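Local coordinates for 3-oxoacyl-[acyl-carrier-protein] synthase (PDB 2IX4) that catalyses the condensation steps of mitochondrial fatty acid synthesis, lengthening acyl chains by two carbons taken from malonyl-ACP, at residues A[216-221]-A[244-249]; A[320-325]-A[357-362]; A[226-229]-A[234-237]; A[52-55]-A[59-62]; A[329-334]-A[415-420]. All blocks are in the same frame, centred on the assembly; numbering follows the deposited sequence.

Contact 1: A[216-221]-A[244-249]. With 6NA (hexanoic acid), chain C.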
loop_
_atom_site.group_PDB
_atom_site.type_symbol
_atom_site.label_atom_id
_atom_site.label_comp_id
_atom_site.label_asym_id
_atom_site.label_seq_id
_atom_site.Cartn_x
_atom_site.Cartn_y
_atom_site.Cartn_z
ATOM N N ALA A 216 14.707 15.167 -8.174
ATOM C CA ALA A 216 14.105 16.283 -8.915
ATOM C C ALA A 216 12.646 16.510 -8.537
ATOM O O ALA A 216 12.187 17.653 -8.465
ATOM C CB ALA A 216 14.230 16.063 -10.415
ATOM N N GLY A 217 11.921 15.416 -8.310
ATOM C CA GLY A 217 10.512 15.471 -7.927
ATOM C C GLY A 217 10.304 16.101 -6.563
ATOM O O GLY A 217 9.503 17.019 -6.417
ATOM N N PHE A 218 11.028 15.605 -5.561
ATOM C CA PHE A 218 10.968 16.174 -4.213
ATOM C C PHE A 218 11.526 17.599 -4.128
ATOM O O PHE A 218 11.076 18.392 -3.296
ATOM C CB PHE A 218 11.666 15.266 -3.199
ATOM C CG PHE A 218 10.837 14.089 -2.760
ATOM C CD1 PHE A 218 9.703 14.271 -1.969
ATOM C CD2 PHE A 218 11.199 12.797 -3.123
ATOM C CE1 PHE A 218 8.940 13.181 -1.554
ATOM C CE2 PHE A 218 10.445 11.699 -2.714
ATOM C CZ PHE A 218 9.313 11.895 -1.930
ATOM N N SER A 219 12.500 17.918 -4.980
ATOM C CA SER A 219 13.022 19.286 -5.075
ATOM C C SER A 219 11.980 20.255 -5.629
ATOM O O SER A 219 11.958 21.429 -5.250
ATOM C CB SER A 219 14.276 19.342 -5.948
ATOM O OG SER A 219 15.366 18.680 -5.335
ATOM N N ARG A 220 11.128 19.765 -6.529
ATOM C CA ARG A 220 10.098 20.599 -7.144
ATOM C C ARG A 220 8.936 20.833 -6.179
ATOM O O ARG A 220 8.266 21.866 -6.242
ATOM C CB ARG A 220 9.602 19.977 -8.453
ATOM C CG ARG A 220 9.286 20.991 -9.555
ATOM C CD ARG A 220 10.569 21.613 -10.099
ATOM N NE ARG A 220 10.372 22.328 -11.357
ATOM C CZ ARG A 220 10.334 23.653 -11.475
ATOM N NH1 ARG A 220 10.476 24.428 -10.407
ATOM N NH2 ARG A 220 10.152 24.207 -12.667
ATOM N N SER A 221 8.708 19.867 -5.289
ATOM C CA SER A 221 7.745 20.011 -4.194
ATOM C C SER A 221 8.272 20.950 -3.105
ATOM O O SER A 221 7.544 21.289 -2.167
ATOM C CB SER A 221 7.417 18.646 -3.582
ATOM O OG SER A 221 6.657 17.851 -4.477
ATOM N N ASP A 244 16.058 23.499 6.350
ATOM C CA ASP A 244 15.519 23.965 5.066
ATOM C C ASP A 244 14.943 22.850 4.175
ATOM O O ASP A 244 14.884 22.988 2.951
ATOM C CB ASP A 244 16.570 24.799 4.309
ATOM C CG ASP A 244 17.665 23.947 3.669
ATOM O OD1 ASP A 244 18.117 22.954 4.283
ATOM O OD2 ASP A 244 18.075 24.284 2.537
ATOM N N GLY A 245 14.507 21.758 4.800
ATOM C CA GLY A 245 13.920 20.629 4.080
ATOM C C GLY A 245 14.634 19.343 4.449
ATOM O O GLY A 245 15.732 19.382 5.004
ATOM N N PHE A 246 14.022 18.201 4.151
ATOM C CA PHE A 246 14.645 16.927 4.508
ATOM C C PHE A 246 15.691 16.451 3.494
ATOM O O PHE A 246 15.806 16.988 2.392
ATOM C CB PHE A 246 13.612 15.833 4.853
ATOM C CG PHE A 246 12.776 15.360 3.694
ATOM C CD1 PHE A 246 13.236 14.353 2.845
ATOM C CD2 PHE A 246 11.501 15.881 3.484
ATOM C CE1 PHE A 246 12.452 13.890 1.788
ATOM C CE2 PHE A 246 10.711 15.428 2.431
ATOM C CZ PHE A 246 11.188 14.430 1.580
ATOM N N VAL A 247 16.463 15.453 3.904
ATOM C CA VAL A 247 17.472 14.841 3.061
ATOM C C VAL A 247 16.999 13.420 2.810
ATOM O O VAL A 247 16.771 12.676 3.761
ATOM C CB VAL A 247 18.854 14.838 3.759
ATOM C CG1 VAL A 247 19.887 14.116 2.913
ATOM C CG2 VAL A 247 19.310 16.267 4.052
ATOM N N ILE A 248 16.827 13.064 1.536
ATOM C CA ILE A 248 16.347 11.737 1.153
ATOM C C ILE A 248 17.354 10.684 1.595
ATOM O O ILE A 248 18.555 10.834 1.379
ATOM C CB ILE A 248 16.081 11.610 -0.380
ATOM C CG1 ILE A 248 14.993 12.584 -0.830
ATOM C CG2 ILE A 248 15.634 10.197 -0.750
ATOM C CD1 ILE A 248 14.716 12.558 -2.328
ATOM N N GLY A 249 16.853 9.638 2.242
ATOM C CA GLY A 249 17.672 8.496 2.631
ATOM C C GLY A 249 17.086 7.220 2.059
ATOM O O GLY A 249 16.044 7.250 1.413
HETATM C CA 6NA C . 6.841 11.835 1.195
HETATM C C 6NA C . 6.489 11.275 2.553
HETATM O O 6NA C . 5.376 11.442 3.024
HETATM C CB 6NA C . 6.324 10.891 0.116
HETATM C CG 6NA C . 7.317 9.761 -0.151
HETATM C CD 6NA C . 6.610 8.418 -0.214
HETATM C C6 6NA C . 7.466 7.328 0.388
#

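Contact 2: A[320-325]-A[357-362]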
loop_
_atom_site.group_PDB
_atom_site.type_symbol
_atom_site.label_atom_id
_atom_site.label_comp_id
_atom_site.label_asym_id
_atom_site.label_seq_id
_atom_site.Cartn_x
_atom_site.Cartn_y
_atom_site.Cartn_z
ATOM N N HIS A 320 8.823 12.483 14.371
ATOM C CA HIS A 320 8.911 12.332 12.919
ATOM C C HIS A 320 9.876 13.351 12.329
ATOM O O HIS A 320 10.600 13.045 11.378
ATOM C CB HIS A 320 7.532 12.445 12.251
ATOM C CG HIS A 320 7.568 12.263 10.764
ATOM N ND1 HIS A 320 7.947 11.077 10.168
ATOM C CD2 HIS A 320 7.287 13.119 9.753
ATOM C CE1 HIS A 320 7.894 11.210 8.856
ATOM N NE2 HIS A 320 7.497 12.439 8.577
ATOM N N ALA A 321 9.872 14.546 12.924
ATOM C CA ALA A 321 10.646 15.715 12.484
ATOM C C ALA A 321 11.733 15.420 11.452
ATOM O O ALA A 321 12.769 14.823 11.762
ATOM C CB ALA A 321 11.227 16.452 13.689
ATOM N N THR A 322 11.474 15.878 10.229
ATOM C CA THR A 322 12.282 15.566 9.056
ATOM C C THR A 322 13.310 16.646 8.716
ATOM O O THR A 322 14.073 16.488 7.764
ATOM C CB THR A 322 11.383 15.360 7.816
ATOM O OG1 THR A 322 10.649 16.565 7.555
ATOM C CG2 THR A 322 10.403 14.219 8.040
ATOM N N SER A 323 13.331 17.725 9.501
ATOM C CA SER A 323 14.178 18.908 9.255
ATOM C C SER A 323 13.501 19.903 8.302
ATOM O O SER A 323 14.150 20.492 7.431
ATOM C CB SER A 323 15.584 18.525 8.764
ATOM O OG SER A 323 16.471 19.629 8.831
ATOM N N THR A 324 12.195 20.079 8.484
ATOM C CA THR A 324 11.416 21.014 7.676
ATOM C C THR A 324 10.864 22.132 8.554
ATOM O O THR A 324 10.348 21.864 9.642
ATOM C CB THR A 324 10.261 20.303 6.941
ATOM O OG1 THR A 324 9.402 19.662 7.894
ATOM C CG2 THR A 324 10.811 19.261 5.983
ATOM N N PRO A 325 10.987 23.393 8.092
ATOM C CA PRO A 325 10.529 24.569 8.854
ATOM C C PRO A 325 9.131 24.453 9.468
ATOM O O PRO A 325 8.984 24.640 10.678
ATOM C CB PRO A 325 10.576 25.697 7.820
ATOM C CG PRO A 325 11.673 25.301 6.912
ATOM C CD PRO A 325 11.597 23.801 6.808
ATOM N N THR A 357 20.166 9.524 9.936
ATOM C CA THR A 357 19.763 8.575 8.898
ATOM C C THR A 357 19.259 9.255 7.630
ATOM O O THR A 357 19.222 8.638 6.569
ATOM C CB THR A 357 18.635 7.643 9.389
ATOM O OG1 THR A 357 17.493 8.429 9.758
ATOM C CG2 THR A 357 19.091 6.799 10.572
ATOM N N GLY A 358 18.861 10.520 7.747
ATOM C CA GLY A 358 18.087 11.167 6.694
ATOM C C GLY A 358 16.648 10.676 6.747
ATOM O O GLY A 358 16.270 9.914 7.649
ATOM N N HIS A 359 15.841 11.107 5.782
ATOM C CA HIS A 359 14.456 10.659 5.686
ATOM C C HIS A 359 14.367 9.380 4.851
ATOM O O HIS A 359 14.470 9.424 3.619
ATOM C CB HIS A 359 13.580 11.759 5.079
ATOM C CG HIS A 359 12.112 11.559 5.300
ATOM N ND1 HIS A 359 11.564 10.336 5.627
ATOM C CD2 HIS A 359 11.074 12.422 5.210
ATOM C CE1 HIS A 359 10.256 10.461 5.753
ATOM N NE2 HIS A 359 9.932 11.716 5.503
ATOM N N LEU A 360 14.173 8.245 5.522
ATOM C CA LEU A 360 14.117 6.946 4.839
ATOM C C LEU A 360 12.764 6.670 4.177
ATOM O O LEU A 360 12.514 5.559 3.703
ATOM C CB LEU A 360 14.500 5.793 5.779
ATOM C CG LEU A 360 15.893 5.719 6.420
ATOM C CD1 LEU A 360 16.249 4.266 6.697
ATOM C CD2 LEU A 360 16.981 6.361 5.578
ATOM N N LEU A 361 11.902 7.687 4.162
ATOM C CA LEU A 361 10.623 7.662 3.451
ATOM C C LEU A 361 9.727 6.496 3.896
ATOM O O LEU A 361 9.282 6.471 5.042
ATOM C CB LEU A 361 10.843 7.702 1.924
ATOM C CG LEU A 361 11.645 8.884 1.338
ATOM C CD1 LEU A 361 11.822 8.740 -0.171
ATOM C CD2 LEU A 361 11.013 10.235 1.662
ATOM N N GLY A 362 9.471 5.539 3.007
ATOM C CA GLY A 362 8.658 4.360 3.337
ATOM C C GLY A 362 9.239 3.474 4.425
ATOM O O GLY A 362 8.508 2.723 5.076
HETATM O O HOH W 1 7.542 13.173 5.663
#

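Contact 3: A[226-229]-A[234-237]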
loop_
_atom_site.group_PDB
_atom_site.type_symbol
_atom_site.label_atom_id
_atom_site.label_comp_id
_atom_site.label_asym_id
_atom_site.label_seq_id
_atom_site.Cartn_x
_atom_site.Cartn_y
_atom_site.Cartn_z
ATOM N N THR A 226 18.558 22.294 0.471
ATOM C CA THR A 226 19.337 22.776 -0.679
ATOM C C THR A 226 20.566 23.632 -0.330
ATOM O O THR A 226 21.536 23.660 -1.092
ATOM C CB THR A 226 18.465 23.576 -1.690
ATOM O OG1 THR A 226 18.112 24.847 -1.130
ATOM C CG2 THR A 226 17.199 22.807 -2.067
ATOM N N LYS A 227 20.528 24.324 0.807
ATOM C CA LYS A 227 21.572 25.301 1.144
ATOM C C LYS A 227 22.799 24.733 1.873
ATOM O O LYS A 227 23.738 25.475 2.177
ATOM C CB LYS A 227 20.977 26.487 1.918
ATOM C CG LYS A 227 20.683 26.233 3.393
ATOM C CD LYS A 227 19.684 27.256 3.908
ATOM C CE LYS A 227 19.630 27.300 5.422
ATOM N NZ LYS A 227 20.616 28.266 5.971
ATOM N N PHE A 228 22.791 23.428 2.140
ATOM C CA PHE A 228 23.912 22.770 2.812
ATOM C C PHE A 228 24.633 21.769 1.910
ATOM O O PHE A 228 25.226 20.802 2.400
ATOM C CB PHE A 228 23.445 22.068 4.095
ATOM C CG PHE A 228 22.838 22.989 5.115
ATOM C CD1 PHE A 228 21.470 22.961 5.366
ATOM C CD2 PHE A 228 23.636 23.880 5.833
ATOM C CE1 PHE A 228 20.899 23.814 6.314
ATOM C CE2 PHE A 228 23.076 24.738 6.782
ATOM C CZ PHE A 228 21.704 24.703 7.022
ATOM N N ASN A 229 24.589 22.000 0.599
ATOM C CA ASN A 229 25.204 21.082 -0.368
ATOM C C ASN A 229 26.726 20.951 -0.230
ATOM O O ASN A 229 27.296 19.900 -0.545
ATOM C CB ASN A 229 24.808 21.453 -1.805
ATOM C CG ASN A 229 23.346 21.136 -2.116
ATOM O OD1 ASN A 229 22.708 20.330 -1.435
ATOM N ND2 ASN A 229 22.815 21.763 -3.160
ATOM N N GLU A 234 25.816 18.507 7.784
ATOM C CA GLU A 234 25.022 19.494 8.508
ATOM C C GLU A 234 23.688 19.812 7.825
ATOM O O GLU A 234 22.981 20.735 8.235
ATOM C CB GLU A 234 25.846 20.768 8.720
ATOM C CG GLU A 234 26.899 20.625 9.819
ATOM C CD GLU A 234 27.914 21.746 9.824
ATOM O OE1 GLU A 234 27.506 22.929 9.803
ATOM O OE2 GLU A 234 29.127 21.440 9.858
ATOM N N ALA A 235 23.341 19.025 6.807
ATOM C CA ALA A 235 22.153 19.271 5.985
ATOM C C ALA A 235 20.832 18.899 6.654
ATOM O O ALA A 235 19.813 19.560 6.437
ATOM C CB ALA A 235 22.284 18.564 4.642
ATOM N N SER A 236 20.854 17.835 7.452
ATOM C CA SER A 236 19.664 17.360 8.153
ATOM C C SER A 236 19.755 17.783 9.613
ATOM O O SER A 236 20.618 17.313 10.357
ATOM C CB SER A 236 19.530 15.837 8.018
ATOM O OG SER A 236 18.305 15.373 8.561
ATOM N N ARG A 237 18.866 18.690 10.010
ATOM C CA ARG A 237 18.932 19.314 11.328
ATOM C C ARG A 237 17.538 19.493 11.934
ATOM O O ARG A 237 17.032 20.616 12.010
ATOM C CB ARG A 237 19.673 20.658 11.245
ATOM C CG ARG A 237 19.213 21.567 10.107
ATOM C CD ARG A 237 20.028 22.842 10.026
ATOM N NE ARG A 237 21.438 22.550 9.812
ATOM C CZ ARG A 237 22.427 22.966 10.596
ATOM N NH1 ARG A 237 22.186 23.731 11.656
ATOM N NH2 ARG A 237 23.670 22.624 10.300
#

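Contact 4: A[52-55]-A[59-62]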
loop_
_atom_site.group_PDB
_atom_site.type_symbol
_atom_site.label_atom_id
_atom_site.label_comp_id
_atom_site.label_asym_id
_atom_site.label_seq_id
_atom_site.Cartn_x
_atom_site.Cartn_y
_atom_site.Cartn_z
ATOM N N TYR A 52 23.909 17.107 -17.369
ATOM C CA TYR A 52 22.787 18.044 -17.407
ATOM C C TYR A 52 21.811 17.800 -16.260
ATOM O O TYR A 52 21.386 18.744 -15.590
ATOM C CB TYR A 52 22.028 17.981 -18.742
ATOM C CG TYR A 52 20.609 18.510 -18.617
ATOM C CD1 TYR A 52 20.335 19.870 -18.754
ATOM C CD2 TYR A 52 19.547 17.648 -18.324
ATOM C CE1 TYR A 52 19.036 20.356 -18.618
ATOM C CE2 TYR A 52 18.251 18.124 -18.175
ATOM C CZ TYR A 52 18.003 19.474 -18.330
ATOM O OH TYR A 52 16.718 19.936 -18.189
ATOM N N THR A 53 21.450 16.535 -16.052
ATOM C CA THR A 53 20.445 16.170 -15.059
ATOM C C THR A 53 20.900 16.533 -13.647
ATOM O O THR A 53 20.131 17.119 -12.878
ATOM C CB THR A 53 20.065 14.670 -15.146
ATOM O OG1 THR A 53 19.601 14.374 -16.469
ATOM C CG2 THR A 53 18.967 14.328 -14.149
ATOM N N PHE A 54 22.149 16.193 -13.321
ATOM C CA PHE A 54 22.745 16.531 -12.025
ATOM C C PHE A 54 22.614 18.020 -11.702
ATOM O O PHE A 54 22.244 18.394 -10.590
ATOM C CB PHE A 54 24.221 16.114 -11.988
ATOM C CG PHE A 54 24.849 16.227 -10.624
ATOM C CD1 PHE A 54 24.706 15.204 -9.691
ATOM C CD2 PHE A 54 25.583 17.359 -10.270
ATOM C CE1 PHE A 54 25.283 15.305 -8.425
ATOM C CE2 PHE A 54 26.162 17.469 -9.004
ATOM C CZ PHE A 54 26.013 16.437 -8.083
ATOM N N ASP A 55 22.912 18.857 -12.691
ATOM C CA ASP A 55 22.839 20.306 -12.550
ATOM C C ASP A 55 21.431 20.831 -12.276
ATOM O O ASP A 55 21.277 21.938 -11.762
ATOM C CB ASP A 55 23.424 20.982 -13.791
ATOM C CG ASP A 55 24.946 21.007 -13.786
ATOM O OD1 ASP A 55 25.567 20.511 -12.819
ATOM O OD2 ASP A 55 25.526 21.537 -14.755
ATOM N N SER A 59 18.714 19.907 -4.560
ATOM C CA SER A 59 19.269 19.174 -3.435
ATOM C C SER A 59 20.327 18.198 -3.927
ATOM O O SER A 59 20.034 17.321 -4.738
ATOM C CB SER A 59 18.159 18.418 -2.711
ATOM O OG SER A 59 18.641 17.781 -1.543
ATOM N N LYS A 60 21.555 18.357 -3.435
ATOM C CA LYS A 60 22.681 17.520 -3.862
ATOM C C LYS A 60 23.292 16.755 -2.686
ATOM O O LYS A 60 24.509 16.532 -2.632
ATOM C CB LYS A 60 23.741 18.360 -4.589
ATOM C CG LYS A 60 23.249 19.001 -5.895
ATOM C CD LYS A 60 24.371 19.732 -6.604
ATOM C CE LYS A 60 23.908 20.359 -7.913
ATOM N NZ LYS A 60 23.102 21.598 -7.707
ATOM N N VAL A 61 22.431 16.362 -1.749
ATOM C CA VAL A 61 22.824 15.565 -0.580
ATOM C C VAL A 61 21.839 14.416 -0.387
ATOM O O VAL A 61 20.657 14.540 -0.716
ATOM C CB VAL A 61 22.924 16.418 0.733
ATOM C CG1 VAL A 61 24.053 17.445 0.641
ATOM C CG2 VAL A 61 21.593 17.109 1.066
ATOM N N ALA A 62 22.333 13.292 0.130
ATOM C CA ALA A 62 21.489 12.128 0.391
ATOM C C ALA A 62 22.176 11.172 1.360
ATOM O O ALA A 62 23.391 11.246 1.556
ATOM C CB ALA A 62 21.130 11.412 -0.917
#

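Contact 5: A[329-334]-A[415-420]. With K (potassium ion), chain D; 6NA (hexanoic acid), chain C.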
loop_
_atom_site.group_PDB
_atom_site.type_symbol
_atom_site.label_atom_id
_atom_site.label_comp_id
_atom_site.label_asym_id
_atom_site.label_seq_id
_atom_site.Cartn_x
_atom_site.Cartn_y
_atom_site.Cartn_z
ATOM N N ALA A 329 8.030 22.259 13.609
ATOM C CA ALA A 329 7.345 23.148 14.542
ATOM C C ALA A 329 5.948 22.636 14.889
ATOM O O ALA A 329 5.537 22.675 16.052
ATOM C CB ALA A 329 7.267 24.555 13.968
ATOM N N VAL A 330 5.227 22.162 13.875
ATOM C CA VAL A 330 3.887 21.602 14.052
ATOM C C VAL A 330 3.920 20.396 14.993
ATOM O O VAL A 330 3.117 20.308 15.922
ATOM C CB VAL A 330 3.233 21.236 12.690
ATOM C CG1 VAL A 330 1.990 20.386 12.888
ATOM C CG2 VAL A 330 2.886 22.498 11.903
ATOM N N GLU A 331 4.861 19.482 14.773
ATOM C CA GLU A 331 4.982 18.316 15.643
ATOM C C GLU A 331 5.376 18.723 17.066
ATOM O O GLU A 331 4.827 18.195 18.033
ATOM C CB GLU A 331 5.958 17.284 15.075
ATOM C CG GLU A 331 5.953 15.966 15.850
ATOM C CD GLU A 331 6.916 14.945 15.298
ATOM O OE1 GLU A 331 7.773 15.311 14.467
ATOM O OE2 GLU A 331 6.817 13.763 15.697
ATOM N N ALA A 332 6.316 19.661 17.186
ATOM C CA ALA A 332 6.730 20.186 18.490
ATOM C C ALA A 332 5.528 20.746 19.249
ATOM O O ALA A 332 5.356 20.479 20.439
ATOM C CB ALA A 332 7.802 21.261 18.322
ATOM N N ARG A 333 4.702 21.512 18.539
ATOM C CA ARG A 333 3.459 22.064 19.072
ATOM C C ARG A 333 2.514 20.945 19.522
ATOM O O ARG A 333 1.905 21.024 20.591
ATOM C CB ARG A 333 2.792 22.926 18.000
ATOM C CG ARG A 333 1.954 24.067 18.531
ATOM C CD ARG A 333 1.646 25.080 17.432
ATOM N NE ARG A 333 2.836 25.816 16.996
ATOM C CZ ARG A 333 3.358 25.769 15.771
ATOM N NH1 ARG A 333 2.802 25.026 14.821
ATOM N NH2 ARG A 333 4.440 26.483 15.490
ATOM N N ALA A 334 2.419 19.898 18.704
ATOM C CA ALA A 334 1.575 18.740 18.989
ATOM C C ALA A 334 2.064 17.941 20.201
ATOM O O ALA A 334 1.253 17.467 21.001
ATOM C CB ALA A 334 1.480 17.845 17.765
ATOM N N ASN A 415 6.400 8.546 16.101
ATOM C CA ASN A 415 5.485 9.203 15.162
ATOM C C ASN A 415 5.964 9.088 13.714
ATOM O O ASN A 415 7.163 9.222 13.445
ATOM C CB ASN A 415 5.347 10.682 15.511
ATOM C CG ASN A 415 4.691 10.914 16.858
ATOM O OD1 ASN A 415 4.048 10.026 17.416
ATOM N ND2 ASN A 415 4.839 12.127 17.381
ATOM N N SER A 416 5.034 8.845 12.795
ATOM C CA SER A 416 5.325 8.851 11.357
ATOM C C SER A 416 4.178 9.507 10.596
ATOM O O SER A 416 3.039 9.047 10.674
ATOM C CB SER A 416 5.542 7.434 10.837
ATOM O OG SER A 416 6.539 6.764 11.582
ATOM N N PHE A 417 4.488 10.580 9.870
ATOM C CA PHE A 417 3.487 11.320 9.097
ATOM C C PHE A 417 3.834 11.314 7.606
ATOM O O PHE A 417 5.007 11.370 7.238
ATOM C CB PHE A 417 3.368 12.768 9.600
ATOM C CG PHE A 417 3.393 12.909 11.107
ATOM C CD1 PHE A 417 2.559 12.140 11.923
ATOM C CD2 PHE A 417 4.238 13.836 11.709
ATOM C CE1 PHE A 417 2.582 12.285 13.309
ATOM C CE2 PHE A 417 4.265 13.989 13.092
ATOM C CZ PHE A 417 3.438 13.212 13.892
ATOM N N GLY A 418 2.819 11.247 6.748
ATOM C CA GLY A 418 3.046 11.180 5.304
ATOM C C GLY A 418 2.206 12.138 4.481
ATOM O O GLY A 418 1.261 12.748 4.990
ATOM N N PHE A 419 2.558 12.272 3.202
ATOM C CA PHE A 419 1.769 13.060 2.252
ATOM C C PHE A 419 0.346 12.513 2.210
ATOM O O PHE A 419 0.131 11.299 2.321
ATOM C CB PHE A 419 2.388 13.006 0.848
ATOM C CG PHE A 419 3.591 13.903 0.658
ATOM C CD1 PHE A 419 4.135 14.078 -0.613
ATOM C CD2 PHE A 419 4.176 14.575 1.731
ATOM C CE1 PHE A 419 5.248 14.894 -0.812
ATOM C CE2 PHE A 419 5.288 15.399 1.541
ATOM C CZ PHE A 419 5.823 15.560 0.268
ATOM N N GLY A 420 -0.618 13.412 2.053
ATOM C CA GLY A 420 -2.028 13.049 2.111
ATOM C C GLY A 420 -2.594 13.261 3.500
ATOM O O GLY A 420 -3.794 13.089 3.721
HETATM K K K D . 9.525 8.567 14.368
HETATM C CA 6NA C . 6.841 11.835 1.195
HETATM C C 6NA C . 6.489 11.275 2.553
HETATM O O 6NA C . 5.376 11.442 3.024
HETATM C CB 6NA C . 6.324 10.891 0.116
HETATM C CG 6NA C . 7.317 9.761 -0.151
HETATM C CD 6NA C . 6.610 8.418 -0.214
HETATM C C6 6NA C . 7.466 7.328 0.388
#

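Contact 1: A[216-221]-A[244-249]
Phe218, near the C-terminal end of helix 212-220, meets Phe246 and Ile248 of the loop that leads into strand 251-259, in a buried wall of the acyl pocket of this thiolase-fold condensing enzyme. Its ring gives about half of the buried surface, more than either partner. Phe246 turns an edge toward the face of Phe218 in a T-shaped pair, with ring centroids 5.7 Å apart and planes at 71°; the nearest atoms are CZ of Phe246 and CD1 of Phe218, 3.9 Å apart. A chi1 of 68° for Phe246 brings the CZ end of its ring to Phe218. Ile248 adds the end of its chain: CD1 packs 3.6 Å from CD2 of Phe218. Apolar packing alone joins the two segments, without a hydrogen bond between them. Phe246 also makes an edge-to-face pair with His359, predicted to be catalytic, while Ile150 of the second subunit packs on Phe218, placing the pocket close to the dimer interface. The far end of the Phe218 ring faces the bound hexanoic acid edge-on: CE1 lies 3.7 Å from CA of the ligand, and CZ comes to 3.4 Å from its CG.

Contact 2: A[320-325]-A[357-362]
His320, just after strand 316-318, brings its ring up to that of His359; both are predicted active-site residues of the condensing enzyme. With CG of His320 anti to the backbone N (chi1 -179°), the imidazole extends until CE1 lies 4.0 Å from NE2 of His359. The ring planes are turned 81° apart and the centroids are 5.4 Å from each other. One water bridges the pair, held at the edge of each ring: it is 3.0 Å from NE2 of His320 and 2.8 Å from NE2 of His359. Two residues on, Thr322 directs its methyl at the same imidazole, CG2 lying 3.4 Å from CD2 of His359. The methyl end of Leu361, CD2, lies over the centre of one face of that ring. Further along, the backbone of Ser323 is hydrogen-bonded to Gly245. Cys179, the predicted nucleophile, touches His359, and hexanoic acid touches Leu361 and Gly362. Two imidazole nitrogens converging on one water, with the cysteine against His359, are consistent with the Cys-His-His arrangement of KAS I/II enzymes, in which the histidines serve malonyl decarboxylation; the water marks a point that both rings can reach with a nitrogen, consistent with a shared polar site.

Contact 3: A[226-229]-A[234-237]
Phe228 lays its ring against the guanidinium of Arg237, a cation-pi stack in which the two planes are 18° apart and the centres 4.6 Å. The overlap is offset: CZ of Phe228 sits over one face of the guanidinium, 3.5 Å from NE of Arg237. The carbonyl O of Glu234 stands above the centre of the phenyl ring, 3.9 Å from CG of Phe228, and CG of Lys227 covers the opposite face nearer the rim. Closer to the backbone, CB of Phe228 packs 3.7 Å from CB of Ala235. All of this lies within the long loop between helix 212-220 and strand 251-259, where the chain doubles back on itself, Phe228 and Ala235 being the closest backbone pair. Arg237 bends at chi3 (60°), which brings its head back to the main chain. There NE and NH2 grip Glu234 O side-on, each 2.9 Å from that oxygen, NE almost in line with the carbonyl bond and NH2 on a lone pair in the carbonyl plane. The pair of hydrogen bonds limits the guanidinium's rotation and so holds it flat against the phenyl ring. NH1 of Arg237 forms a salt bridge with Asp240, and the Glu234 carboxylate forms one with Lys388.

Contact 4: A[52-55]-A[59-62]
A chi1 of -171° swings the ring of Phe54 off the last turn of helix 47-55 toward Lys60, while Lys60 runs extended from CG through CE and bends only at chi4 (76°). The two side chains meet along the aliphatic part of the lysine. CD and CE of Lys60 both lie 3.8 Å from CE2 of Phe54, and CZ of the same ring is 4.0 Å from Lys60 CD. CE of Lys60 also comes to 3.7 Å from the carbonyl O of Phe54, so one methylene touches both the ring and the backbone oxygen of Phe54. The contact closes a short connection between the end of helix 47-55 and strand 61-63, which pairs antiparallel with strand 32-34 in a small two-stranded sheet. Phe54 packs on Leu35 and Leu37 as well, on the chain that follows strand 32-34. The bend at chi4 turns the ammonium group back toward the connection, where NZ of Lys60 hydrogen-bonds to the carbonyl of Leu57. The carboxylate of Asp55 is near but not in contact, with OD1 of Asp55 5.8 Å from Lys60 NZ. Two residues before Phe54, the Tyr52 hydroxyl hydrogen-bonds to the backbone N of Leu142 of the second subunit.

Contact 5: A[329-334]-A[415-420]
The Phe417 ring offers its edge to the side chain of Glu331, with CE2 of Phe417 3.6 Å from CD of Glu331 and the carboxylate turned 69° from the ring plane. Helix 325-339 here packs against strand 411-418 of the thiolase-fold core sheet. A chi1 of -171° and a fully extended chain beyond it let Glu331 carry its acid across to Asn415. ND2 of Asn415 donates to OE2 of Glu331 over 3.1 Å at an angle of 162°, from within the amide plane onto the anti lone pair. The carboxylate also accepts from the backbone N of His320 and Ala321, holding the loop of a predicted catalytic histidine; OD1 of Asn415 is bonded to Ser425. Asn415 O binds the potassium ion at 2.6 Å, alongside Asn318, Ala319, Glu368 and Ser414. At the strand's end, CA of hexanoic acid lies over the centre of the Phe419 ring, and N of Phe419 donates a 2.9 Å hydrogen bond to the ligand O.

Contact 4 comes first along the chain, and contact 3 is nested in the loop closed by contact 1, between helix 212-220 and strand 251-259; contacts 2 and 5 follow with their segments alternating, by the parallel strands 316-318 and 411-418 of the main sheet. Contact 2 is the most central, its centre about 10 Å from those of contacts 1 and 5. It joins contact 1 through backbone bonds of His359 to Val247 and Gly249, and contact 5 through Glu331. Contacts 3 and 4 lie farther out, linked by Asn229 to Lys60. Contacts 1, 2 and 5 thus bring residues distant in sequence to the acyl pocket; contacts 1, 4 and 5 reach the second subunit.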